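Local atomic coordinates of pre-crRNA processing endonuclease (Streptococcus mutans, PDB entry 4R0J), a protein that probably cuts CRISPR precursor RNA into crRNA as a Cas5 family (subtype I-C) endonuclease of bacterial antiviral defence. Residues 22-27 against 191-196; 49-54 against 129-134; 35-40 against 68-73. One frame throughout, in Å; residues are numbered along the deposited sequence. Where two conformers were deposited one is given.

The three contacts join parts of this Cas5-type chain by van der Waals packing between their segments, while hydrogen bonds lie within a segment or run to neighbouring parts. Interaction 2 is the buried one: two helix ends meet through isoleucines and a serine, and the neighbouring, exposed Arg-129 binds a sulfate. Interactions 1 and 3 are only partly buried and share an element, the connection between strand 19-20 and helix 41-51; residues 22-27 lean on a phenylalanine, residues 35-40 on an isoleucine. These two touch each other, Phe-22 O lying 2.7 Å from Tyr-36 N, a probable hydrogen bond. Interaction 2 sits across the chain's centre, its centre about 25 Å from that of interaction 1.

Interaction 1 of 3, residues 22-27 against 191-196; sequences FTNPAT and SYFTKT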
loop_
_atom_site.group_PDB
_atom_site.type_symbol
_atom_site.label_atom_id
_atom_site.label_comp_id
_atom_site.label_asym_id
_atom_site.label_seq_id
_atom_site.Cartn_x
_atom_site.Cartn_y
_atom_site.Cartn_z
ATOM N N PHE A 22 7.653 -7.678 -3.556
ATOM C CA PHE A 22 7.786 -6.441 -2.792
ATOM C C PHE A 22 9.219 -6.382 -2.298
ATOM O O PHE A 22 9.690 -7.295 -1.624
ATOM C CB PHE A 22 6.803 -6.412 -1.621
ATOM C CG PHE A 22 5.362 -6.523 -2.042
ATOM C CD1 PHE A 22 4.833 -5.652 -2.990
ATOM C CD2 PHE A 22 4.547 -7.509 -1.504
ATOM C CE1 PHE A 22 3.506 -5.747 -3.390
ATOM C CE2 PHE A 22 3.222 -7.622 -1.897
ATOM C CZ PHE A 22 2.698 -6.734 -2.840
ATOM N N THR A 23 9.934 -5.328 -2.674
ATOM C CA THR A 23 11.368 -5.325 -2.443
ATOM C C THR A 23 11.852 -4.182 -1.576
ATOM O O THR A 23 11.126 -3.236 -1.302
ATOM C CB THR A 23 12.169 -5.328 -3.754
ATOM O OG1 THR A 23 11.798 -4.197 -4.560
ATOM C CG2 THR A 23 11.916 -6.620 -4.526
ATOM N N ASN A 24 13.087 -4.325 -1.119
ATOM C CA ASN A 24 13.828 -3.253 -0.499
ATOM C C ASN A 24 14.644 -2.559 -1.585
ATOM O O ASN A 24 15.663 -3.077 -2.047
ATOM C CB ASN A 24 14.767 -3.823 0.554
ATOM C CG ASN A 24 15.576 -2.762 1.228
ATOM O OD1 ASN A 24 15.396 -1.571 0.965
ATOM N ND2 ASN A 24 16.455 -3.175 2.126
ATOM N N PRO A 25 14.191 -1.377 -2.004
ATOM C CA PRO A 25 14.857 -0.644 -3.084
ATOM C C PRO A 25 16.059 0.145 -2.585
ATOM O O PRO A 25 16.763 0.757 -3.384
ATOM C CB PRO A 25 13.768 0.310 -3.565
ATOM C CG PRO A 25 12.966 0.606 -2.330
ATOM C CD PRO A 25 13.009 -0.668 -1.485
ATOM N N ALA A 26 16.284 0.135 -1.273
ATOM C CA ALA A 26 17.428 0.830 -0.688
ATOM C C ALA A 26 18.451 -0.164 -0.163
ATOM O O ALA A 26 19.199 0.134 0.766
ATOM C CB ALA A 26 16.966 1.742 0.431
ATOM N N THR A 27 18.481 -1.347 -0.765
ATOM C CA THR A 27 19.338 -2.425 -0.290
ATOM C C THR A 27 20.809 -2.138 -0.563
ATOM O O THR A 27 21.158 -1.075 -1.075
ATOM C CB THR A 27 18.953 -3.763 -0.943
ATOM O OG1 THR A 27 19.719 -4.820 -0.356
ATOM C CG2 THR A 27 19.211 -3.714 -2.443
ATOM N N SER A 191 16.138 7.153 2.662
ATOM C CA SER A 191 15.210 6.049 2.774
ATOM C C SER A 191 14.796 5.885 4.230
ATOM O O SER A 191 15.598 6.094 5.150
ATOM C CB SER A 191 15.838 4.753 2.252
ATOM O OG SER A 191 17.090 4.500 2.868
ATOM N N TYR A 192 13.534 5.539 4.424
ATOM C CA TYR A 192 12.994 5.302 5.752
ATOM C C TYR A 192 12.637 3.836 5.898
ATOM O O TYR A 192 12.126 3.222 4.960
ATOM C CB TYR A 192 11.759 6.165 5.986
ATOM C CG TYR A 192 12.088 7.627 6.113
ATOM C CD1 TYR A 192 12.404 8.182 7.346
ATOM C CD2 TYR A 192 12.122 8.452 4.993
ATOM C CE1 TYR A 192 12.724 9.525 7.463
ATOM C CE2 TYR A 192 12.437 9.791 5.103
ATOM C CZ TYR A 192 12.739 10.324 6.339
ATOM O OH TYR A 192 13.058 11.661 6.447
ATOM N N PHE A 193 12.901 3.275 7.081
ATOM C CA PHE A 193 12.554 1.883 7.370
ATOM C C PHE A 193 11.835 1.813 8.699
ATOM O O PHE A 193 12.058 2.648 9.574
ATOM C CB PHE A 193 13.795 1.000 7.497
ATOM C CG PHE A 193 14.601 0.890 6.236
ATOM C CD1 PHE A 193 15.370 1.957 5.795
ATOM C CD2 PHE A 193 14.598 -0.280 5.502
ATOM C CE1 PHE A 193 16.123 1.857 4.637
ATOM C CE2 PHE A 193 15.348 -0.378 4.334
ATOM C CZ PHE A 193 16.104 0.684 3.912
ATOM N N THR A 194 11.023 0.772 8.871
ATOM C CA THR A 194 10.178 0.679 10.052
ATOM C C THR A 194 10.120 -0.739 10.594
ATOM O O THR A 194 10.103 -1.708 9.830
ATOM C CB THR A 194 8.733 1.134 9.714
ATOM O OG1 THR A 194 7.915 1.090 10.887
ATOM C CG2 THR A 194 8.122 0.247 8.630
ATOM N N LYS A 195 10.100 -0.852 11.918
ATOM C CA LYS A 195 9.730 -2.114 12.556
ATOM C C LYS A 195 8.333 -2.440 12.079
ATOM O O LYS A 195 7.467 -1.565 12.024
ATOM C CB LYS A 195 9.739 -1.973 14.075
ATOM C CG LYS A 195 11.097 -1.723 14.680
ATOM C CD LYS A 195 11.013 -1.870 16.201
ATOM C CE LYS A 195 12.347 -1.600 16.869
ATOM N NZ LYS A 195 12.263 -1.868 18.338
ATOM N N THR A 196 8.107 -3.690 11.700
ATOM C CA THR A 196 6.822 -4.075 11.126
ATOM C C THR A 196 6.186 -5.192 11.944
ATOM O O THR A 196 6.742 -6.279 12.037
ATOM C CB THR A 196 7.002 -4.550 9.684
ATOM O OG1 THR A 196 7.566 -3.481 8.907
ATOM C CG2 THR A 196 5.666 -4.953 9.080
#
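Asn-24 and Ala-26 meet the ring of Phe-193 in two different ways, one with a polar group and one with a methyl, both at the CE2–CZ end of the ring. The amide of Asn-24 arrives at the ring edge, with OD1 3.6 Å and ND2 3.7 Å from Phe-193 CE2, which is thus nearly equidistant from the two amide ends; the amide plane is turned 80° from the ring plane. Its first torsion (chi1 179°) sets CG opposite the backbone N, which swings the amide across toward the strand although the side chain does not start out in that direction.

The apolar part belongs to Ala-26. Its CB lies 3.7 Å from Phe-193 CZ, approaching the ring obliquely, and equally close to Ser-191, whose CB and OG both touch the methyl. The hydroxyl of Ser-191 is engaged with the backbone of Asn-215 on the adjoining strand 202-215, so toward Ala-26 it offers van der Waals contact.

Hydrogen bonding works within the loop. Ala-26 N donates to Asn-24 OD1 over 3.0 Å, the donor nitrogen standing above the carbonyl plane, and this bond helps fix the rotation of the amide that borders the phenylalanine. Pro-25, between the two, packs on Phe-176 of strand 169-179.

The result is an Asx turn combined with a type I beta turn from Asn-24 to Thr-27, laid against strand 191-199 of the large antiparallel sheet.

Interaction 2 of 3, residues 49-54 against 129-134; sequences DGIYHK and RSIRKG. With SO4 (sulfate ion), chain D.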
loop_
_atom_site.group_PDB
_atom_site.type_symbol
_atom_site.label_atom_id
_atom_site.label_comp_id
_atom_site.label_asym_id
_atom_site.label_seq_id
_atom_site.Cartn_x
_atom_site.Cartn_y
_atom_site.Cartn_z
ATOM N N ASP A 49 -2.311 4.661 -5.567
ATOM C CA ASP A 49 -2.150 5.732 -6.551
ATOM C C ASP A 49 -2.566 5.240 -7.942
ATOM O O ASP A 49 -3.038 6.019 -8.780
ATOM C CB ASP A 49 -0.706 6.247 -6.598
ATOM C CG ASP A 49 -0.323 7.087 -5.391
ATOM O OD1 ASP A 49 -1.210 7.498 -4.601
ATOM O OD2 ASP A 49 0.895 7.353 -5.241
ATOM N N GLY A 50 -2.362 3.953 -8.209
ATOM C CA GLY A 50 -2.773 3.378 -9.484
ATOM C C GLY A 50 -4.285 3.345 -9.650
ATOM O O GLY A 50 -4.809 3.403 -10.763
ATOM N N ILE A 51 -5.003 3.255 -8.533
ATOM C CA ILE A 51 -6.454 3.287 -8.558
ATOM C C ILE A 51 -6.911 4.678 -8.982
ATOM O O ILE A 51 -7.745 4.819 -9.881
ATOM C CB ILE A 51 -7.040 2.942 -7.157
ATOM C CG1 ILE A 51 -6.712 1.489 -6.816
ATOM C CG2 ILE A 51 -8.545 3.216 -7.112
ATOM C CD1 ILE A 51 -7.205 1.033 -5.418
ATOM N N TYR A 52 -6.350 5.702 -8.339
ATOM C CA TYR A 52 -6.650 7.100 -8.677
ATOM C C TYR A 52 -5.705 8.031 -7.931
ATOM O O TYR A 52 -5.554 7.931 -6.708
ATOM C CB TYR A 52 -8.096 7.449 -8.291
ATOM C CG TYR A 52 -8.497 8.910 -8.472
ATOM C CD1 TYR A 52 -8.214 9.608 -9.656
ATOM C CD2 TYR A 52 -9.203 9.582 -7.473
ATOM C CE1 TYR A 52 -8.599 10.921 -9.816
ATOM C CE2 TYR A 52 -9.597 10.903 -7.632
ATOM C CZ TYR A 52 -9.283 11.570 -8.806
ATOM O OH TYR A 52 -9.666 12.885 -8.979
ATOM N N HIS A 53 -5.054 8.925 -8.662
ATOM C CA HIS A 53 -4.270 9.957 -8.012
ATOM C C HIS A 53 -4.213 11.214 -8.864
ATOM O O HIS A 53 -4.190 11.143 -10.091
ATOM C CB HIS A 53 -2.851 9.490 -7.681
ATOM C CG HIS A 53 -2.083 10.481 -6.859
ATOM N ND1 HIS A 53 -0.833 10.943 -7.212
ATOM C CD2 HIS A 53 -2.416 11.132 -5.714
ATOM C CE1 HIS A 53 -0.416 11.813 -6.309
ATOM N NE2 HIS A 53 -1.358 11.943 -5.388
ATOM N N LYS A 54 -4.236 12.355 -8.190
ATOM C CA LYS A 54 -3.986 13.661 -8.812
ATOM C C LYS A 54 -3.124 14.390 -7.800
ATOM O O LYS A 54 -3.297 14.193 -6.596
ATOM C CB LYS A 54 -5.290 14.423 -9.015
ATOM C CG LYS A 54 -6.239 13.822 -10.040
ATOM C CD LYS A 54 -5.637 13.849 -11.441
ATOM C CE LYS A 54 -6.696 13.557 -12.496
ATOM N NZ LYS A 54 -6.151 13.671 -13.879
ATOM N N ARG A 129 -15.693 5.629 -7.524
ATOM C CA ARG A 129 -15.894 5.049 -8.845
ATOM C C ARG A 129 -14.652 4.289 -9.307
ATOM O O ARG A 129 -14.755 3.225 -9.907
ATOM C CB ARG A 129 -16.237 6.153 -9.849
ATOM C CG ARG A 129 -17.314 5.785 -10.847
ATOM C CD ARG A 129 -18.156 7.009 -11.196
ATOM N NE ARG A 129 -17.331 8.200 -11.399
ATOM C CZ ARG A 129 -17.676 9.426 -11.013
ATOM N NH1 ARG A 129 -18.836 9.634 -10.401
ATOM N NH2 ARG A 129 -16.860 10.448 -11.238
ATOM N N SER A 130 -13.478 4.842 -9.014
ATOM C CA SER A 130 -12.215 4.245 -9.440
ATOM C C SER A 130 -11.909 2.907 -8.769
ATOM O O SER A 130 -11.456 1.974 -9.430
ATOM C CB SER A 130 -11.068 5.227 -9.213
ATOM O OG SER A 130 -11.265 6.387 -10.004
ATOM N N ILE A 131 -12.143 2.809 -7.461
ATOM C CA ILE A 131 -11.977 1.537 -6.782
ATOM C C ILE A 131 -12.985 0.538 -7.337
ATOM O O ILE A 131 -12.650 -0.618 -7.600
ATOM C CB ILE A 131 -12.186 1.657 -5.261
ATOM C CG1 ILE A 131 -11.271 2.734 -4.664
ATOM C CG2 ILE A 131 -11.975 0.298 -4.578
ATOM C CD1 ILE A 131 -11.637 3.075 -3.211
ATOM N N ARG A 132 -14.219 0.995 -7.513
ATOM C CA ARG A 132 -15.297 0.125 -7.968
ATOM C C ARG A 132 -15.011 -0.527 -9.320
ATOM O O ARG A 132 -15.333 -1.700 -9.529
ATOM C CB ARG A 132 -16.625 0.885 -7.997
ATOM C CG ARG A 132 -17.182 1.170 -6.609
ATOM C CD ARG A 132 -18.430 2.036 -6.650
ATOM N NE ARG A 132 -19.089 2.084 -5.348
ATOM C CZ ARG A 132 -20.186 2.787 -5.092
ATOM N NH1 ARG A 132 -20.747 3.514 -6.050
ATOM N NH2 ARG A 132 -20.722 2.767 -3.877
ATOM N N LYS A 133 -14.400 0.225 -10.232
ATOM C CA LYS A 133 -14.148 -0.297 -11.573
ATOM C C LYS A 133 -12.817 -1.028 -11.695
ATOM O O LYS A 133 -12.466 -1.512 -12.769
ATOM C CB LYS A 133 -14.264 0.807 -12.628
ATOM C CG LYS A 133 -13.124 1.810 -12.657
ATOM C CD LYS A 133 -13.378 2.833 -13.773
ATOM C CE LYS A 133 -12.278 3.876 -13.893
ATOM N NZ LYS A 133 -12.591 4.852 -14.987
ATOM N N GLY A 134 -12.083 -1.114 -10.592
ATOM C CA GLY A 134 -10.846 -1.862 -10.576
ATOM C C GLY A 134 -9.629 -0.987 -10.818
ATOM O O GLY A 134 -8.537 -1.492 -11.046
HETATM S S SO4 D . -14.569 9.300 -13.899
HETATM O O1 SO4 D . -13.306 10.027 -13.980
HETATM O O2 SO4 D . -14.514 8.340 -12.799
HETATM O O3 SO4 D . -15.656 10.244 -13.662
HETATM O O4 SO4 D . -14.800 8.586 -15.152
#
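Ile-51 meets Ser-130 and Ile-131 where two helices, 41-51 and 120-132, come together at their C-terminal ends, the second finishing in a Schellman motif at Gly-134. The helices pack beside the large antiparallel sheet of this Cas5 family protein: Ile-51 also rests on Val-150 of strand 147-152, and Ile-131 on Phe-11 and Ala-13 of strand 11-17.

From Ile-51 the CG2 branch does the work. A chi1 of -66° turns this methyl away from the residue's own N and toward the second helix, 3.7 Å from Ile-131 CG1, the two side chains crossing at a slant, and 3.6 Å from Ile-131 N. Ile-51 O also lies 3.4 Å from Ser-130 CB, at the side of the carbonyl.

Next comes Tyr-52, the first residue to leave helical geometry. Its CB leans on Ser-130, 3.8 Å from OG, while the ring runs away from the other segment and its OH is hydrogen-bonded to His-123 ND1. CB and OG of Ser-130 touch the tyrosine equally, OG by van der Waals contact alone, its hydrogen bond being to Ile-126 O.

Beside the contact, the exposed Arg-129 bends at chi2 and chi3 to bind a sulfate, probably from the crystallisation liquor: NE donates to O2, at the guanidinium edge and in its plane, over 3.1 Å (167°), whereas NH2 reaches O3 at 2.7 Å only weakly, at 127°.

Interaction 3 of 3, residues 35-40 against 68-73; sequences SYSVPT and NQIQTE
Apolar packing centres on Ile-70, which presses three carbons against Ser-37. Its CG2 and CD1 both lie 3.8 Å from Ser-37 CB, so both methyls touch that carbon from one side, and CG1 comes 3.6 Å from Ser-37 O. With CG1 opposite the carbonyl carbon (chi1 -66°) and CD1 extended beyond it, the isoleucine reaches on to Val-38, whose CG1 is 4.0 Å from Ile-70 CD1. Val-38 in turn packs on Leu-172 and Met-175 of strand 169-179, while Ile-70 also rests on Leu-94.

The contact brings the connection ahead of helix 41-51 up to the run leading into strand 72-75, an outermost strand of the small three-stranded antiparallel sheet. Thr-40 closes the connection as the N-cap of that helix, its OG1 bonded to Ala-43 N.

Polar links are made within the first segment and to neighbouring parts of the chain. Ser-35 OG donates to Tyr-36 O over 2.7 Å, meeting a lone pair of that oxygen in its carbonyl plane, and Ser-35 OG also accepts from Phe-22 N, so two bonds hold the hydroxyl. In the second segment, Ile-70 N is hydrogen-bonded to Tyr-165 OH, and Gln-71 pairs with Ser-95 through the backbone.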
loop_
_atom_site.group_PDB
_atom_site.type_symbol
_atom_site.label_atom_id
_atom_site.label_comp_id
_atom_site.label_asym_id
_atom_site.label_seq_id
_atom_site.Cartn_x
_atom_site.Cartn_y
_atom_site.Cartn_z
ATOM N N SER A 35 11.323 -11.189 -2.460
ATOM C CA SER A 35 10.227 -10.425 -1.901
ATOM C C SER A 35 10.228 -10.434 -0.369
ATOM O O SER A 35 10.505 -11.469 0.251
ATOM C CB SER A 35 8.897 -10.987 -2.423
ATOM O OG SER A 35 7.810 -10.186 -2.012
ATOM N N TYR A 36 9.934 -9.275 0.229
ATOM C CA TYR A 36 9.456 -9.220 1.600
ATOM C C TYR A 36 8.220 -10.115 1.654
ATOM O O TYR A 36 7.611 -10.409 0.623
ATOM C CB TYR A 36 9.017 -7.798 1.963
ATOM C CG TYR A 36 10.112 -6.791 2.308
ATOM C CD1 TYR A 36 10.918 -6.961 3.423
ATOM C CD2 TYR A 36 10.261 -5.619 1.563
ATOM C CE1 TYR A 36 11.899 -6.023 3.762
ATOM C CE2 TYR A 36 11.247 -4.675 1.888
ATOM C CZ TYR A 36 12.044 -4.872 2.984
ATOM O OH TYR A 36 13.001 -3.935 3.321
ATOM N N SER A 37 7.814 -10.507 2.854
ATOM C CA SER A 37 6.666 -11.396 3.011
ATOM C C SER A 37 5.298 -10.721 2.874
ATOM O O SER A 37 4.287 -11.405 2.715
ATOM C CB SER A 37 6.742 -12.087 4.370
ATOM O OG SER A 37 7.839 -12.979 4.398
ATOM N N VAL A 38 5.277 -9.390 2.963
ATOM C CA VAL A 38 4.057 -8.576 2.905
ATOM C C VAL A 38 4.404 -7.267 2.193
ATOM O O VAL A 38 5.587 -6.944 2.047
ATOM C CB VAL A 38 3.529 -8.238 4.314
ATOM C CG1 VAL A 38 3.123 -9.522 5.081
ATOM C CG2 VAL A 38 4.572 -7.445 5.080
ATOM N N PRO A 39 3.385 -6.503 1.755
ATOM C CA PRO A 39 3.682 -5.240 1.057
ATOM C C PRO A 39 4.323 -4.219 1.990
ATOM O O PRO A 39 4.021 -4.151 3.180
ATOM C CB PRO A 39 2.305 -4.706 0.653
ATOM C CG PRO A 39 1.326 -5.807 0.901
ATOM C CD PRO A 39 1.938 -6.756 1.884
ATOM N N THR A 40 5.193 -3.404 1.417
ATOM C CA THR A 40 5.707 -2.237 2.100
ATOM C C THR A 40 4.716 -1.074 1.933
ATOM O O THR A 40 3.806 -1.112 1.080
ATOM C CB THR A 40 7.018 -1.823 1.442
ATOM O OG1 THR A 40 6.769 -1.596 0.050
ATOM C CG2 THR A 40 8.082 -2.922 1.549
ATOM N N ASN A 68 -4.279 -14.020 3.225
ATOM C CA ASN A 68 -3.798 -15.376 2.951
ATOM C C ASN A 68 -2.473 -15.700 3.607
ATOM O O ASN A 68 -1.647 -14.814 3.809
ATOM C CB ASN A 68 -3.637 -15.587 1.445
ATOM C CG ASN A 68 -4.957 -15.537 0.706
ATOM O OD1 ASN A 68 -6.021 -15.604 1.315
ATOM N ND2 ASN A 68 -4.895 -15.409 -0.613
ATOM N N GLN A 69 -2.277 -16.987 3.895
ATOM C CA GLN A 69 -0.997 -17.493 4.366
ATOM C C GLN A 69 0.094 -17.013 3.414
ATOM O O GLN A 69 -0.060 -17.092 2.198
ATOM C CB GLN A 69 -1.001 -19.018 4.393
ATOM C CG GLN A 69 0.361 -19.587 4.741
ATOM C CD GLN A 69 0.412 -21.091 4.619
ATOM O OE1 GLN A 69 -0.231 -21.678 3.751
ATOM N NE2 GLN A 69 1.179 -21.723 5.493
ATOM N N ILE A 70 1.181 -16.507 3.984
ATOM C CA ILE A 70 2.340 -16.085 3.216
ATOM C C ILE A 70 2.994 -17.317 2.591
ATOM O O ILE A 70 3.346 -18.273 3.288
ATOM C CB ILE A 70 3.347 -15.368 4.132
ATOM C CG1 ILE A 70 2.750 -14.047 4.640
ATOM C CG2 ILE A 70 4.672 -15.146 3.419
ATOM C CD1 ILE A 70 3.485 -13.463 5.827
ATOM N N GLN A 71 3.114 -17.297 1.266
ATOM C CA GLN A 71 3.762 -18.370 0.535
ATOM C C GLN A 71 4.675 -17.713 -0.478
ATOM O O GLN A 71 4.334 -16.674 -1.036
ATOM C CB GLN A 71 2.734 -19.179 -0.240
ATOM C CG GLN A 71 1.742 -19.947 0.596
ATOM C CD GLN A 71 0.859 -20.814 -0.271
ATOM O OE1 GLN A 71 -0.074 -20.328 -0.910
ATOM N NE2 GLN A 71 1.168 -22.104 -0.324
ATOM N N THR A 72 5.823 -18.325 -0.734
ATOM C CA THR A 72 6.688 -17.818 -1.793
ATOM C C THR A 72 7.026 -18.946 -2.741
ATOM O O THR A 72 6.765 -20.120 -2.461
ATOM C CB THR A 72 7.979 -17.165 -1.244
ATOM O OG1 THR A 72 8.584 -18.033 -0.274
ATOM C CG2 THR A 72 7.649 -15.829 -0.574
ATOM N N GLU A 73 7.593 -18.588 -3.881
ATOM C CA GLU A 73 8.039 -19.584 -4.825
ATOM C C GLU A 73 9.247 -19.022 -5.549
ATOM O O GLU A 73 9.312 -17.820 -5.818
ATOM C CB GLU A 73 6.917 -19.941 -5.797
ATOM C CG GLU A 73 6.344 -18.759 -6.552
ATOM C CD GLU A 73 5.362 -19.199 -7.612
ATOM O OE1 GLU A 73 4.488 -20.034 -7.294
ATOM O OE2 GLU A 73 5.478 -18.730 -8.765
#